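Local coordinates for protein polyprenyl synthetase (Zymomonas mobilis subsp. mobilis, PDB 4KKM) that probably catalyses prenyl transfer in isoprenoid chain elongation, as a metal-dependent member of the FPP/GGPP synthase family, at residues B[77-82]-B[213-218]; B[162-167]-B[219-224]. One frame throughout, in Å; residues are numbered along the deposited sequence.

Contact 1: residues B[77-82]-B[213-218]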
loop_
_atom_site.group_PDB
_atom_site.type_symbol
_atom_site.label_atom_id
_atom_site.label_comp_id
_atom_site.label_asym_id
_atom_site.label_seq_id
_atom_site.Cartn_x
_atom_site.Cartn_y
_atom_site.Cartn_z
ATOM N N VAL B 77 21.040 4.526 -2.277
ATOM C CA VAL B 77 22.265 4.915 -1.582
ATOM C C VAL B 77 23.276 5.532 -2.554
ATOM O O VAL B 77 23.859 6.585 -2.274
ATOM C CB VAL B 77 22.902 3.712 -0.835
ATOM C CG1 VAL B 77 24.322 4.040 -0.390
ATOM C CG2 VAL B 77 22.037 3.287 0.357
ATOM N N ALA B 78 23.462 4.892 -3.705
ATOM C CA ALA B 78 24.426 5.375 -4.695
ATOM C C ALA B 78 23.998 6.684 -5.354
ATOM O O ALA B 78 24.840 7.465 -5.792
ATOM C CB ALA B 78 24.700 4.310 -5.765
ATOM N N THR B 79 22.694 6.918 -5.447
ATOM C CA THR B 79 22.217 8.172 -6.021
ATOM C C THR B 79 22.301 9.301 -4.995
ATOM O O THR B 79 22.739 10.404 -5.311
ATOM C CB THR B 79 20.777 8.060 -6.566
ATOM O OG1 THR B 79 20.692 6.944 -7.456
ATOM C CG2 THR B 79 20.403 9.332 -7.327
ATOM N N CYS B 80 21.890 9.023 -3.759
ATOM C CA CYS B 80 22.014 10.018 -2.694
ATOM C C CYS B 80 23.468 10.443 -2.489
ATOM O O CYS B 80 23.751 11.585 -2.115
ATOM C CB CYS B 80 21.412 9.502 -1.388
ATOM S SG CYS B 80 19.618 9.426 -1.419
ATOM N N ALA B 81 24.385 9.517 -2.759
ATOM C CA ALA B 81 25.817 9.780 -2.654
ATOM C C ALA B 81 26.301 10.874 -3.611
ATOM O O ALA B 81 27.347 11.481 -3.385
ATOM C CB ALA B 81 26.608 8.495 -2.876
ATOM N N LEU B 82 25.548 11.121 -4.681
ATOM C CA LEU B 82 25.908 12.171 -5.637
ATOM C C LEU B 82 25.853 13.541 -4.987
ATOM O O LEU B 82 26.563 14.462 -5.376
ATOM C CB LEU B 82 24.946 12.183 -6.826
ATOM C CG LEU B 82 24.856 10.931 -7.691
ATOM C CD1 LEU B 82 23.757 11.076 -8.747
ATOM C CD2 LEU B 82 26.194 10.702 -8.331
ATOM N N PHE B 213 12.004 5.279 -9.291
ATOM C CA PHE B 213 11.866 5.857 -7.958
ATOM C C PHE B 213 13.212 5.967 -7.248
ATOM O O PHE B 213 13.499 6.971 -6.603
ATOM C CB PHE B 213 10.921 5.049 -7.070
ATOM C CG PHE B 213 10.916 5.528 -5.646
ATOM C CD1 PHE B 213 10.150 6.622 -5.278
ATOM C CD2 PHE B 213 11.727 4.931 -4.694
ATOM C CE1 PHE B 213 10.160 7.084 -3.971
ATOM C CE2 PHE B 213 11.756 5.405 -3.395
ATOM C CZ PHE B 213 10.971 6.477 -3.035
ATOM N N CYS B 214 14.024 4.922 -7.349
ATOM C CA CYS B 214 15.323 4.911 -6.680
ATOM C C CYS B 214 16.190 6.097 -7.092
ATOM O O CYS B 214 16.819 6.740 -6.245
ATOM C CB CYS B 214 16.066 3.605 -6.963
ATOM S SG CYS B 214 15.299 2.146 -6.230
ATOM N N LEU B 215 16.217 6.378 -8.391
ATOM C CA LEU B 215 17.030 7.468 -8.939
ATOM C C LEU B 215 16.394 8.817 -8.630
ATOM O O LEU B 215 17.078 9.770 -8.247
ATOM C CB LEU B 215 17.217 7.300 -10.455
ATOM C CG LEU B 215 18.430 6.468 -10.911
ATOM C CD1 LEU B 215 19.743 7.189 -10.613
ATOM C CD2 LEU B 215 18.424 5.069 -10.278
ATOM N N GLU B 216 15.077 8.893 -8.783
ATOM C CA GLU B 216 14.378 10.145 -8.532
ATOM C C GLU B 216 14.453 10.514 -7.051
ATOM O O GLU B 216 14.551 11.689 -6.699
ATOM C CB GLU B 216 12.925 10.080 -9.014
ATOM C CG GLU B 216 12.179 11.405 -8.871
ATOM C CD GLU B 216 10.786 11.388 -9.487
ATOM O OE1 GLU B 216 10.311 10.304 -9.894
ATOM O OE2 GLU B 216 10.164 12.472 -9.568
ATOM N N ALA B 217 14.438 9.500 -6.190
ATOM C CA ALA B 217 14.531 9.726 -4.750
ATOM C C ALA B 217 15.837 10.424 -4.381
ATOM O O ALA B 217 15.865 11.298 -3.511
ATOM C CB ALA B 217 14.392 8.407 -3.992
ATOM N N GLY B 218 16.919 10.044 -5.052
ATOM C CA GLY B 218 18.207 10.682 -4.835
ATOM C C GLY B 218 18.171 12.154 -5.189
ATOM O O GLY B 218 18.681 12.999 -4.450
#

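Contact 2: residues B[162-167]-B[219-224]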
loop_
_atom_site.group_PDB
_atom_site.type_symbol
_atom_site.label_atom_id
_atom_site.label_comp_id
_atom_site.label_asym_id
_atom_site.label_seq_id
_atom_site.Cartn_x
_atom_site.Cartn_y
_atom_site.Cartn_z
ATOM N N LEU B 162 6.939 14.511 1.096
ATOM C CA LEU B 162 5.763 14.445 0.231
ATOM C C LEU B 162 6.111 14.057 -1.208
ATOM O O LEU B 162 5.397 13.274 -1.833
ATOM C CB LEU B 162 5.010 15.777 0.229
ATOM C CG LEU B 162 4.065 16.010 1.406
ATOM C CD1 LEU B 162 3.309 17.314 1.227
ATOM C CD2 LEU B 162 3.097 14.852 1.542
ATOM N N GLU B 163 7.190 14.625 -1.738
ATOM C CA GLU B 163 7.623 14.292 -3.093
ATOM C C GLU B 163 7.976 12.809 -3.200
ATOM O O GLU B 163 7.653 12.155 -4.196
ATOM C CB GLU B 163 8.806 15.165 -3.530
ATOM C CG GLU B 163 8.430 16.617 -3.821
ATOM C CD GLU B 163 9.634 17.496 -4.137
ATOM O OE1 GLU B 163 10.566 17.014 -4.811
ATOM O OE2 GLU B 163 9.651 18.666 -3.701
ATOM N N LEU B 164 8.635 12.284 -2.169
ATOM C CA LEU B 164 8.988 10.864 -2.137
ATOM C C LEU B 164 7.732 10.003 -2.101
ATOM O O LEU B 164 7.606 9.032 -2.854
ATOM C CB LEU B 164 9.881 10.550 -0.926
ATOM C CG LEU B 164 11.288 11.160 -0.963
ATOM C CD1 LEU B 164 11.972 10.969 0.377
ATOM C CD2 LEU B 164 12.112 10.516 -2.077
ATOM N N ILE B 165 6.805 10.364 -1.219
ATOM C CA ILE B 165 5.550 9.631 -1.078
ATOM C C ILE B 165 4.727 9.631 -2.372
ATOM O O ILE B 165 4.264 8.580 -2.821
ATOM C CB ILE B 165 4.713 10.185 0.091
ATOM C CG1 ILE B 165 5.383 9.837 1.426
ATOM C CG2 ILE B 165 3.304 9.625 0.045
ATOM C CD1 ILE B 165 4.930 10.694 2.591
ATOM N N GLN B 166 4.543 10.800 -2.978
ATOM C CA GLN B 166 3.822 10.849 -4.248
ATOM C C GLN B 166 4.500 9.996 -5.318
ATOM O O GLN B 166 3.842 9.225 -6.022
ATOM C CB GLN B 166 3.670 12.285 -4.757
ATOM C CG GLN B 166 2.979 12.341 -6.107
ATOM C CD GLN B 166 2.309 13.672 -6.381
ATOM O OE1 GLN B 166 2.814 14.728 -5.996
ATOM N NE2 GLN B 166 1.157 13.627 -7.044
ATOM N N ALA B 167 5.819 10.134 -5.430
ATOM C CA ALA B 167 6.584 9.361 -6.408
ATOM C C ALA B 167 6.468 7.864 -6.153
ATOM O O ALA B 167 6.296 7.086 -7.084
ATOM C CB ALA B 167 8.050 9.789 -6.407
ATOM N N ALA B 219 17.552 12.461 -6.325
ATOM C CA ALA B 219 17.392 13.841 -6.767
ATOM C C ALA B 219 16.528 14.633 -5.793
ATOM O O ALA B 219 16.827 15.782 -5.482
ATOM C CB ALA B 219 16.791 13.881 -8.163
ATOM N N ILE B 220 15.457 14.006 -5.317
ATOM C CA ILE B 220 14.543 14.632 -4.368
ATOM C C ILE B 220 15.239 14.905 -3.029
ATOM O O ILE B 220 15.166 16.017 -2.497
ATOM C CB ILE B 220 13.275 13.764 -4.171
ATOM C CG1 ILE B 220 12.415 13.794 -5.439
ATOM C CG2 ILE B 220 12.456 14.234 -2.973
ATOM C CD1 ILE B 220 11.285 12.763 -5.442
ATOM N N MET B 221 15.939 13.898 -2.510
ATOM C CA MET B 221 16.665 14.032 -1.251
ATOM C C MET B 221 17.777 15.068 -1.382
ATOM O O MET B 221 18.172 15.696 -0.399
ATOM C CB MET B 221 17.234 12.681 -0.786
ATOM C CG MET B 221 16.177 11.659 -0.323
ATOM S SD MET B 221 15.509 12.028 1.315
ATOM C CE MET B 221 16.863 11.474 2.346
ATOM N N GLY B 222 18.269 15.258 -2.602
ATOM C CA GLY B 222 19.346 16.199 -2.846
ATOM C C GLY B 222 18.888 17.584 -3.266
ATOM O O GLY B 222 19.716 18.429 -3.607
ATOM N N ARG B 223 17.574 17.810 -3.249
ATOM C CA ARG B 223 16.964 19.073 -3.684
ATOM C C ARG B 223 17.478 19.513 -5.048
ATOM O O ARG B 223 17.816 20.678 -5.237
ATOM C CB ARG B 223 17.203 20.211 -2.672
ATOM C CG ARG B 223 16.776 19.944 -1.240
ATOM C CD ARG B 223 15.519 19.093 -1.156
ATOM N NE ARG B 223 14.286 19.779 -1.552
ATOM C CZ ARG B 223 13.364 19.264 -2.366
ATOM N NH1 ARG B 223 13.532 18.057 -2.906
ATOM N NH2 ARG B 223 12.269 19.962 -2.650
ATOM N N GLN B 224 17.540 18.581 -5.992
ATOM C CA GLN B 224 18.128 18.856 -7.298
ATOM C C GLN B 224 17.120 19.407 -8.305
ATOM O O GLN B 224 15.915 19.187 -8.175
ATOM C CB GLN B 224 18.805 17.593 -7.841
ATOM C CG GLN B 224 19.956 17.120 -6.971
ATOM C CD GLN B 224 21.091 18.124 -6.950
ATOM O OE1 GLN B 224 21.649 18.457 -7.993
ATOM N NE2 GLN B 224 21.422 18.627 -5.767
#

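Contact 1: residues B[77-82]-B[213-218]
Cys80 and Gly218 bring their backbones almost together, CA to CA 4.4 Å, where helix 71-80 meets helix 208-221. Such an approach depends on the glycine: a CB built on Gly218 would fall 2.1 Å from Thr79 CG2, a severe clash. Instead the Thr79 methyl lies directly against the bare backbone, with CG2 3.6 Å from Gly218 CA, and it also rests on the carbonyl oxygen of Leu215, CG2 to O 3.5 Å. The rotation of Thr79 explains the division of labour between its two branches. CG2 stands anti to the backbone N and presses into the neighbouring helix, while OG1, beside that N (chi1 -52°), hydrogen-bonds the carbonyl oxygen of Leu75 one turn back in its own helix. The hydroxyl is thus satisfied within helix 71-80, and what it offers across the contact is van der Waals surface. Leu215 uses that surface: its side chain runs at about a right angle to the threonine and brings the CD1 methyl to 3.3 Å from Thr79 OG1, a snug fit. Beyond this pair, Leu215 also packs on Tyr235 and Ala236 of helix 226-253, and Thr79 on Leu308 of helix 306-314. Cys80 adds its SG 3.9 Å from Gly218 CA and also leans on Ala90 of helix 87-109. No hydrogen bond crosses between the two segments; they meet by van der Waals packing, and every touching residue is buried. This is glycine-mediated close packing of two helices within the largely helical isoprenoid synthase fold, with a threonine methyl filling the place a side chain would occupy.

Contact 2: residues B[162-167]-B[219-224]
Arg223 folds back over the end of its own helix to reach Glu163 on the neighbouring one, although its CB points away from that helix. Bends at chi2 and chi3 (the latter -72°) curl the chain round, and the guanidinium then serves two partners. NH1 grips Ile220 O at 2.6 Å, in the carbonyl plane and on a lone pair, while NH2 gives Glu163 OE2 a hydrogen bond of 3.1 Å, part of a salt bridge. That second bond is a skewed one: OE2 is met on its syn side but 32° out of the carboxylate plane, and the carboxylate and guanidinium planes stand 55° apart. Ile220 O also accepts the backbone N of Arg223, so two donors from one residue hold it. With an alanine at Glu163, the guanidinium would probably lose this salt-bridge partner and be held by the Ile220 carbonyl oxygen within its own turn, and Ile220 CG1 would lose the cover of the carboxylate. That isoleucine forms the apolar centre of the contact. Its CG2 lies 3.8 Å from Glu163 CB and also meets Leu164, CG2 to CD2 3.8 Å, the leucine and isoleucine sliding past each other in opposite directions. The other Leu164 methyl, CD1, touches Met221 SD at 3.8 Å, the methionine chain crossing it at about a right angle. At the far end Ile220 CD1 makes a looser contact with Ala167 CB. Helix 158-172 also packs on the second subunit, where Leu162 and Ile165 meet Arg161 and Leu162 of that chain. The turn that places the arginine is a Schellman motif ending helix 208-221, with Arg223 as its C-prime residue of positive phi: Gln224 N bonds Ala219 O and Arg223 N bonds Ile220 O.

How the contacts relate
Helix 208-221 serves both contacts, its residues 213-218 meeting 77-82 and its last turn, with the loop after it, meeting 162-167; the two centres are about 10 Å apart. The contacts also touch directly. Leu164 of contact 2 receives Ala217 of contact 1, CD2 to CB 3.6 Å, and its carbonyl O lies 3.4 Å from Phe213 CE1. From helix 71-80, Cys80 SG comes to 4.1 Å from Met221 CB in the last turn of the shared helix. Neither contact lies at the calcium site of Asp108 and Asp114. Contact 1 is joined to it through helix 87-109, which carries Asp108 near its end and packs on Cys80 and Phe213 through Ala90 and Ile97.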